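Tail fiber protein (Acinetobacter phage AM24, PDB 5W5P) is a trimeric tailspike of the phage that probably recognises, and may degrade, the capsular polysaccharide of its Acinetobacter baumannii host. Local coordinates at residues 294-299 against 323-328; 371-376 against 410-415; 388-393 against 418-423. All coordinates share one frame; numbering follows the deposited sequence.

In the fold
All three contacts join successive coils of the right-handed parallel beta-helix that forms the middle of the tailspike chain. Contact 1 closes before the other two open; contacts 2 and 3 interleave, their segments alternating as 371-376, 388-393, 410-415 and 418-423. Contacts 1 and 3 reach the same parallel sheet, whose last strand within the chain is 389-390, and their centres lie about 15 Å apart. Contact 2 stands on another face of the helix, its centre about 19 Å from contact 1 and about 14 Å from contact 3. Contacts 2 and 3 touch: Asp388 meets Thr413 in a probable hydrogen bond, and Met418 packs on Asn411, so bonds and packing run along and across one elongated shaft.

Contact 1 of 3, residues 294-299 against 323-328; sequences GGVYLD and AKLGAV
Tyr297 and Lys324 are bridged partners on neighbouring parallel strands, 294-298 and 323-325, whose axes come within 4.7 Å. The backbone ladder alternates between the strands: Leu298 N donates to Lys324 O, and Gly326 N to Leu298 O at 2.7 Å, while the bond from Lys324 N to Val296 O is weak. CA-H...O contacts reach the same carbonyl oxygens, among them Tyr297 CA to Lys324 O at 3.4 Å.

On the face with Tyr297, the lysine chain does the touching. Its CB sits over the centre of the phenol ring, 3.9 Å from the centroid and 8° off the normal, a CH-pi contact; CD lies 3.7 Å from Tyr297 CE2. The chain bends at chi3, and chi4 (-77°) sets NZ beside Asp299, where a salt bridge of 2.8 Å joins it to OD2 through the anti lone pair of that oxygen. The phenol OH is bonded to Asp345, and Arg272 makes a cation-pi contact with the ring.

The other face is apolar. Leu325 CD2 touches both Val296 CG1 and Leu298 CB, 4.0 Å from each, and Ala323 CB lies beside Val296 CB on this face.

Two successive coils of the parallel beta-helix are paired here. Strand 272-276 flanks 294-298 on the side away from 323-325, with Ile274 against Leu298, and strand 306-310 meets the apolar face, Ile309 touching Val296, Leu325 and Val328.

Contact 2 of 3, residues 371-376 against 410-415; sequences GNQFGA and GNWTNA
Asn411 reaches across to Asn372 one coil back, the two side chains side by side and pointing the same way. From its backbone, Asn411 CB lies 3.6 Å from Asn372 O and 4.0 Å from Phe374 CE2. CG, anti to the carbonyl carbon (chi1 -55°), comes within 3.8 Å of Asn372 N. At the tip OD1 is gripped twice, by Asn372 N at 2.9 Å and by Asn372 ND2 at 2.8 Å; the second donor approaches nearly head-on to the carbonyl, and the amide planes differ by only 5°. ND2 of Asn411 continues to Asn430 and Phe369, while Asn372 ND2 also bonds Phe333 O.

Beyond this pair the backbones bond from Trp412 N to Asn372 O and from Phe374 N to Trp412 O. Asn414 OD1 then receives Ala376 N on an in-plane lone pair at 2.9 Å, and a water links Asn414 ND2 to Ala376 O. Thr413 OG1 closes an ST turn with Ala415 N and also bonds the carboxylate of Asp388. The indole of Trp412 stacks on Tyr329 of the second subunit.

The in-register Asn372-Asn411 pair, continued to Asn430, is consistent with an asparagine ladder of the kind seen inside many parallel beta-helices.

Contact 3 of 3, residues 388-393 against 418-423; sequences DVKFTA and MWSEGQ
Two successive coils of the parallel beta-helix meet here, where short strand 389-390 receives a loop that contains a type II beta turn from Ser420 to Gln423. Val389 and Trp419 form a single backbone bridge: Val389 N donates to Met418 O at 2.9 Å from above the carbonyl plane, and Ser420 N returns a longer bond to Val389 O at 3.3 Å. Trp419 CA also points its hydrogen at Val389 O.

Past the bridge, side chains take over the pairing. Ser420 OG accepts from Phe391 N at 3.2 Å, a nearly straight bond (163° at the hydrogen). With CG between its backbone N and carbonyl carbon (chi1 62°), the Phe391 ring lies beside Gln423, the two side chains running antiparallel past one another: CE2 is 3.5 Å from Gln423 CB, and Gln423 O comes to the ring edge, near its plane. Phe391 CE1 reaches Trp419 CB, and Pro406 and Val424 add to the packing round the ring.

At the start of the contact Asp388 CB leans against Met418 O. The carboxylate finds its partners elsewhere, OD2 at Thr413 and OD1 at Tyr386. Met418, a selenomethionine, turns to Phe374 and Phe408, and the indole of Trp419 stacks on Phe408.

The Gln423 chain, bent at chi2 (-49°), has both ends of its amide engaged: NE2 donates to Glu421 O within the turn, the acceptor in the amide plane, while OE1 takes Ala393 N on an in-plane lone pair at 2.8 Å.

Contact 1 of 3, residues 294-299 against 323-328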
# COMPACT_ATOMS: atom_id res chain seq x y z
N GLY A 294 -19.36 13.37 2.43
CA GLY A 294 -18.33 13.76 1.50
C GLY A 294 -16.94 13.43 2.01
O GLY A 294 -16.70 13.47 3.22
N GLY A 295 -16.03 13.11 1.11
CA GLY A 295 -14.67 12.77 1.50
C GLY A 295 -13.65 13.84 1.17
O GLY A 295 -13.73 14.96 1.68
N VAL A 296 -12.69 13.50 0.32
CA VAL A 296 -11.59 14.40 -0.02
C VAL A 296 -12.02 15.28 -1.19
O VAL A 296 -12.09 14.81 -2.32
CB VAL A 296 -10.31 13.62 -0.36
CG1 VAL A 296 -9.14 14.58 -0.52
CG2 VAL A 296 -10.02 12.59 0.71
N TYR A 297 -12.29 16.55 -0.91
CA TYR A 297 -12.63 17.52 -1.94
C TYR A 297 -11.43 18.42 -2.15
O TYR A 297 -11.08 19.22 -1.27
CB TYR A 297 -13.86 18.33 -1.54
CG TYR A 297 -15.20 17.69 -1.87
CD1 TYR A 297 -15.51 16.41 -1.42
CD2 TYR A 297 -16.15 18.38 -2.61
CE1 TYR A 297 -16.74 15.83 -1.71
CE2 TYR A 297 -17.38 17.81 -2.90
CZ TYR A 297 -17.67 16.53 -2.45
OH TYR A 297 -18.89 15.97 -2.74
N LEU A 298 -10.77 18.28 -3.31
CA LEU A 298 -9.67 19.14 -3.73
C LEU A 298 -9.85 19.39 -5.23
O LEU A 298 -9.09 18.90 -6.07
CB LEU A 298 -8.30 18.51 -3.43
CG LEU A 298 -7.97 18.17 -1.97
CD1 LEU A 298 -6.79 17.20 -1.90
CD2 LEU A 298 -7.68 19.44 -1.17
N ASP A 299 -10.88 20.15 -5.58
CA ASP A 299 -11.34 20.26 -6.97
C ASP A 299 -11.08 21.64 -7.57
O ASP A 299 -11.90 22.15 -8.34
CB ASP A 299 -12.82 19.91 -7.06
CG ASP A 299 -13.68 20.66 -6.06
OD1 ASP A 299 -13.12 21.36 -5.18
OD2 ASP A 299 -14.92 20.56 -6.15
N ALA A 323 -14.36 11.24 -3.17
CA ALA A 323 -13.27 12.12 -3.55
C ALA A 323 -13.67 12.87 -4.82
O ALA A 323 -13.82 12.27 -5.89
CB ALA A 323 -11.98 11.35 -3.76
N LYS A 324 -13.84 14.18 -4.70
CA LYS A 324 -14.09 15.03 -5.85
C LYS A 324 -12.80 15.84 -5.99
O LYS A 324 -12.58 16.84 -5.31
CB LYS A 324 -15.33 15.91 -5.67
CG LYS A 324 -15.48 17.06 -6.67
CD LYS A 324 -16.73 17.95 -6.49
CE LYS A 324 -17.26 18.41 -7.84
NZ LYS A 324 -16.39 19.51 -8.34
N LEU A 325 -11.92 15.38 -6.87
CA LEU A 325 -10.59 15.95 -7.04
C LEU A 325 -10.48 16.68 -8.37
O LEU A 325 -11.20 16.39 -9.34
CB LEU A 325 -9.52 14.86 -6.97
CG LEU A 325 -9.60 13.96 -5.74
CD1 LEU A 325 -8.53 12.86 -5.78
CD2 LEU A 325 -9.45 14.78 -4.46
N GLY A 326 -9.55 17.64 -8.41
CA GLY A 326 -9.15 18.30 -9.63
C GLY A 326 -8.14 17.46 -10.39
O GLY A 326 -8.15 16.22 -10.34
N ALA A 327 -7.26 18.14 -11.12
CA ALA A 327 -6.14 17.46 -11.76
C ALA A 327 -5.27 16.81 -10.70
O ALA A 327 -4.85 17.46 -9.73
CB ALA A 327 -5.33 18.44 -12.60
N VAL A 328 -4.98 15.52 -10.88
CA VAL A 328 -4.21 14.73 -9.92
C VAL A 328 -2.99 14.16 -10.63
O VAL A 328 -3.13 13.46 -11.63
CB VAL A 328 -5.05 13.59 -9.31
CG1 VAL A 328 -4.20 12.73 -8.37
CG2 VAL A 328 -6.28 14.15 -8.59

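Contact 2 of 3, residues 371-376 against 410-415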
# COMPACT_ATOMS: atom_id res chain seq x y z
N GLY A 371 -7.48 -2.97 -6.70
CA GLY A 371 -8.12 -3.78 -5.68
C GLY A 371 -9.23 -3.13 -4.89
O GLY A 371 -9.47 -3.52 -3.74
N ASN A 372 -9.93 -2.16 -5.47
CA ASN A 372 -11.08 -1.55 -4.81
C ASN A 372 -12.33 -2.38 -5.07
O ASN A 372 -12.45 -3.05 -6.10
CB ASN A 372 -11.29 -0.12 -5.31
CG ASN A 372 -10.08 0.75 -5.10
OD1 ASN A 372 -9.89 1.30 -4.01
ND2 ASN A 372 -9.25 0.89 -6.13
N GLN A 373 -13.26 -2.34 -4.12
CA GLN A 373 -14.60 -2.88 -4.33
C GLN A 373 -15.57 -1.71 -4.42
O GLN A 373 -15.74 -0.96 -3.45
CB GLN A 373 -15.03 -3.83 -3.22
CG GLN A 373 -16.50 -4.20 -3.31
CD GLN A 373 -17.00 -4.93 -2.07
OE1 GLN A 373 -17.58 -4.32 -1.17
NE2 GLN A 373 -16.81 -6.24 -2.04
N PHE A 374 -16.19 -1.56 -5.58
CA PHE A 374 -17.21 -0.53 -5.79
C PHE A 374 -18.59 -1.16 -5.68
O PHE A 374 -19.28 -1.41 -6.67
CB PHE A 374 -17.00 0.14 -7.14
CG PHE A 374 -15.65 0.76 -7.32
CD1 PHE A 374 -15.31 1.95 -6.70
CD2 PHE A 374 -14.71 0.16 -8.16
CE1 PHE A 374 -14.07 2.53 -6.88
CE2 PHE A 374 -13.46 0.74 -8.36
CZ PHE A 374 -13.13 1.92 -7.71
N GLY A 375 -18.99 -1.44 -4.44
CA GLY A 375 -20.30 -2.02 -4.17
C GLY A 375 -21.40 -0.98 -4.22
O GLY A 375 -21.54 -0.16 -3.31
N ALA A 376 -22.19 -0.99 -5.29
CA ALA A 376 -23.14 0.08 -5.55
C ALA A 376 -24.47 -0.19 -4.86
O ALA A 376 -24.90 -1.34 -4.70
CB ALA A 376 -23.37 0.24 -7.05
N GLY A 410 -7.40 -5.09 -11.07
CA GLY A 410 -7.92 -5.96 -10.03
C GLY A 410 -9.04 -5.41 -9.18
O GLY A 410 -9.23 -5.87 -8.05
N ASN A 411 -9.80 -4.44 -9.69
CA ASN A 411 -10.93 -3.87 -8.97
C ASN A 411 -12.19 -4.69 -9.22
O ASN A 411 -12.26 -5.52 -10.13
CB ASN A 411 -11.17 -2.42 -9.39
CG ASN A 411 -9.93 -1.56 -9.24
OD1 ASN A 411 -9.64 -1.06 -8.15
ND2 ASN A 411 -9.20 -1.37 -10.34
N TRP A 412 -13.21 -4.45 -8.39
CA TRP A 412 -14.48 -5.15 -8.45
C TRP A 412 -15.61 -4.13 -8.36
O TRP A 412 -15.66 -3.35 -7.41
CB TRP A 412 -14.63 -6.17 -7.32
CG TRP A 412 -15.82 -7.09 -7.45
CD1 TRP A 412 -15.81 -8.39 -7.86
CD2 TRP A 412 -17.19 -6.77 -7.15
NE1 TRP A 412 -17.08 -8.90 -7.85
CE2 TRP A 412 -17.95 -7.93 -7.41
CE3 TRP A 412 -17.85 -5.63 -6.69
CZ2 TRP A 412 -19.33 -7.98 -7.23
CZ3 TRP A 412 -19.22 -5.67 -6.52
CH2 TRP A 412 -19.95 -6.84 -6.79
N THR A 413 -16.52 -4.16 -9.33
CA THR A 413 -17.68 -3.29 -9.32
C THR A 413 -18.91 -4.09 -9.73
O THR A 413 -18.81 -5.16 -10.34
CB THR A 413 -17.52 -2.08 -10.24
OG1 THR A 413 -18.54 -1.11 -9.96
CG2 THR A 413 -17.60 -2.49 -11.71
N ASN A 414 -20.08 -3.57 -9.35
CA ASN A 414 -21.35 -4.06 -9.87
C ASN A 414 -22.22 -2.90 -10.33
O ASN A 414 -23.44 -3.04 -10.46
CB ASN A 414 -22.09 -4.92 -8.84
CG ASN A 414 -22.48 -4.15 -7.59
OD1 ASN A 414 -22.06 -3.01 -7.38
ND2 ASN A 414 -23.28 -4.78 -6.74
N ALA A 415 -21.61 -1.74 -10.56
CA ALA A 415 -22.30 -0.57 -11.05
C ALA A 415 -22.38 -0.62 -12.57
O ALA A 415 -21.84 -1.52 -13.22
CB ALA A 415 -21.60 0.70 -10.56
O HOH W 1 -24.00 -3.80 -4.09

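Contact 3 of 3, residues 388-393 against 418-423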
# COMPACT_ATOMS: atom_id res chain seq x y z
N ASP A 388 -18.07 4.71 -11.49
CA ASP A 388 -17.41 4.78 -10.18
C ASP A 388 -16.38 5.91 -10.14
O ASP A 388 -16.30 6.64 -9.14
CB ASP A 388 -16.74 3.44 -9.85
CG ASP A 388 -17.76 2.35 -9.52
OD1 ASP A 388 -18.67 2.60 -8.71
OD2 ASP A 388 -17.63 1.23 -10.07
N VAL A 389 -15.61 6.08 -11.20
CA VAL A 389 -14.57 7.11 -11.29
C VAL A 389 -14.83 7.93 -12.55
O VAL A 389 -14.71 7.40 -13.67
CB VAL A 389 -13.16 6.51 -11.31
CG1 VAL A 389 -12.09 7.60 -11.32
CG2 VAL A 389 -12.95 5.55 -10.13
N LYS A 390 -15.17 9.20 -12.39
CA LYS A 390 -15.53 10.07 -13.51
C LYS A 390 -14.42 11.06 -13.82
O LYS A 390 -13.92 11.74 -12.91
CB LYS A 390 -16.83 10.84 -13.21
CG LYS A 390 -18.05 10.20 -13.82
CD LYS A 390 -19.29 11.06 -13.63
CE LYS A 390 -20.52 10.31 -14.08
NZ LYS A 390 -21.77 11.00 -13.70
N PHE A 391 -14.05 11.15 -15.09
CA PHE A 391 -13.00 12.05 -15.55
C PHE A 391 -13.01 12.06 -17.08
O PHE A 391 -13.62 11.20 -17.72
CB PHE A 391 -11.62 11.65 -15.01
CG PHE A 391 -11.16 10.29 -15.46
CD1 PHE A 391 -11.51 9.16 -14.74
CD2 PHE A 391 -10.38 10.14 -16.60
CE1 PHE A 391 -11.08 7.90 -15.15
CE2 PHE A 391 -9.95 8.89 -17.01
CZ PHE A 391 -10.30 7.77 -16.29
N THR A 392 -12.30 13.03 -17.65
CA THR A 392 -12.07 13.10 -19.08
C THR A 392 -10.56 13.07 -19.32
O THR A 392 -9.83 13.91 -18.79
CB THR A 392 -12.68 14.36 -19.69
OG1 THR A 392 -14.04 14.50 -19.24
CG2 THR A 392 -12.67 14.29 -21.21
N ALA A 393 -10.11 12.10 -20.10
CA ALA A 393 -8.71 11.98 -20.47
C ALA A 393 -8.40 12.84 -21.69
O ALA A 393 -9.28 13.22 -22.46
CB ALA A 393 -8.34 10.52 -20.75
N MSE A 418 -17.36 1.38 -14.26
CA MSE A 418 -16.31 1.64 -13.29
C MSE A 418 -15.61 2.97 -13.58
O MSE A 418 -15.11 3.62 -12.66
CB MSE A 418 -15.30 0.50 -13.28
CG MSE A 418 -14.40 0.51 -12.06
SE MSE A 418 -12.96 -0.79 -12.19
CE MSE A 418 -14.02 -2.42 -12.05
N TRP A 419 -15.59 3.37 -14.85
CA TRP A 419 -14.96 4.62 -15.24
C TRP A 419 -15.69 5.18 -16.46
O TRP A 419 -16.46 4.49 -17.13
CB TRP A 419 -13.47 4.44 -15.53
CG TRP A 419 -13.15 3.48 -16.64
CD1 TRP A 419 -13.22 3.73 -17.98
CD2 TRP A 419 -12.72 2.12 -16.50
NE1 TRP A 419 -12.85 2.61 -18.68
CE2 TRP A 419 -12.55 1.61 -17.80
CE3 TRP A 419 -12.47 1.28 -15.41
CZ2 TRP A 419 -12.13 0.30 -18.04
CZ3 TRP A 419 -12.06 -0.01 -15.65
CH2 TRP A 419 -11.90 -0.49 -16.95
N SER A 420 -15.44 6.47 -16.74
CA SER A 420 -16.02 7.11 -17.91
C SER A 420 -15.59 6.38 -19.17
O SER A 420 -14.40 6.12 -19.38
CB SER A 420 -15.60 8.58 -17.98
OG SER A 420 -16.06 9.31 -16.86
N GLU A 421 -16.56 6.06 -20.03
CA GLU A 421 -16.28 5.26 -21.21
C GLU A 421 -15.23 5.93 -22.09
O GLU A 421 -15.24 7.15 -22.28
CB GLU A 421 -17.57 5.03 -22.01
CG GLU A 421 -18.25 6.30 -22.50
CD GLU A 421 -19.49 6.66 -21.69
OE1 GLU A 421 -20.61 6.57 -22.26
OE2 GLU A 421 -19.36 7.03 -20.50
N GLY A 422 -14.31 5.12 -22.61
CA GLY A 422 -13.30 5.57 -23.54
C GLY A 422 -12.16 6.39 -22.96
O GLY A 422 -11.29 6.82 -23.72
N GLN A 423 -12.14 6.61 -21.65
CA GLN A 423 -11.13 7.47 -21.04
C GLN A 423 -9.99 6.69 -20.40
O GLN A 423 -9.07 7.30 -19.84
CB GLN A 423 -11.78 8.38 -19.99
CG GLN A 423 -12.96 9.17 -20.51
CD GLN A 423 -12.65 9.90 -21.81
OE1 GLN A 423 -11.87 10.84 -21.83
NE2 GLN A 423 -13.29 9.46 -22.89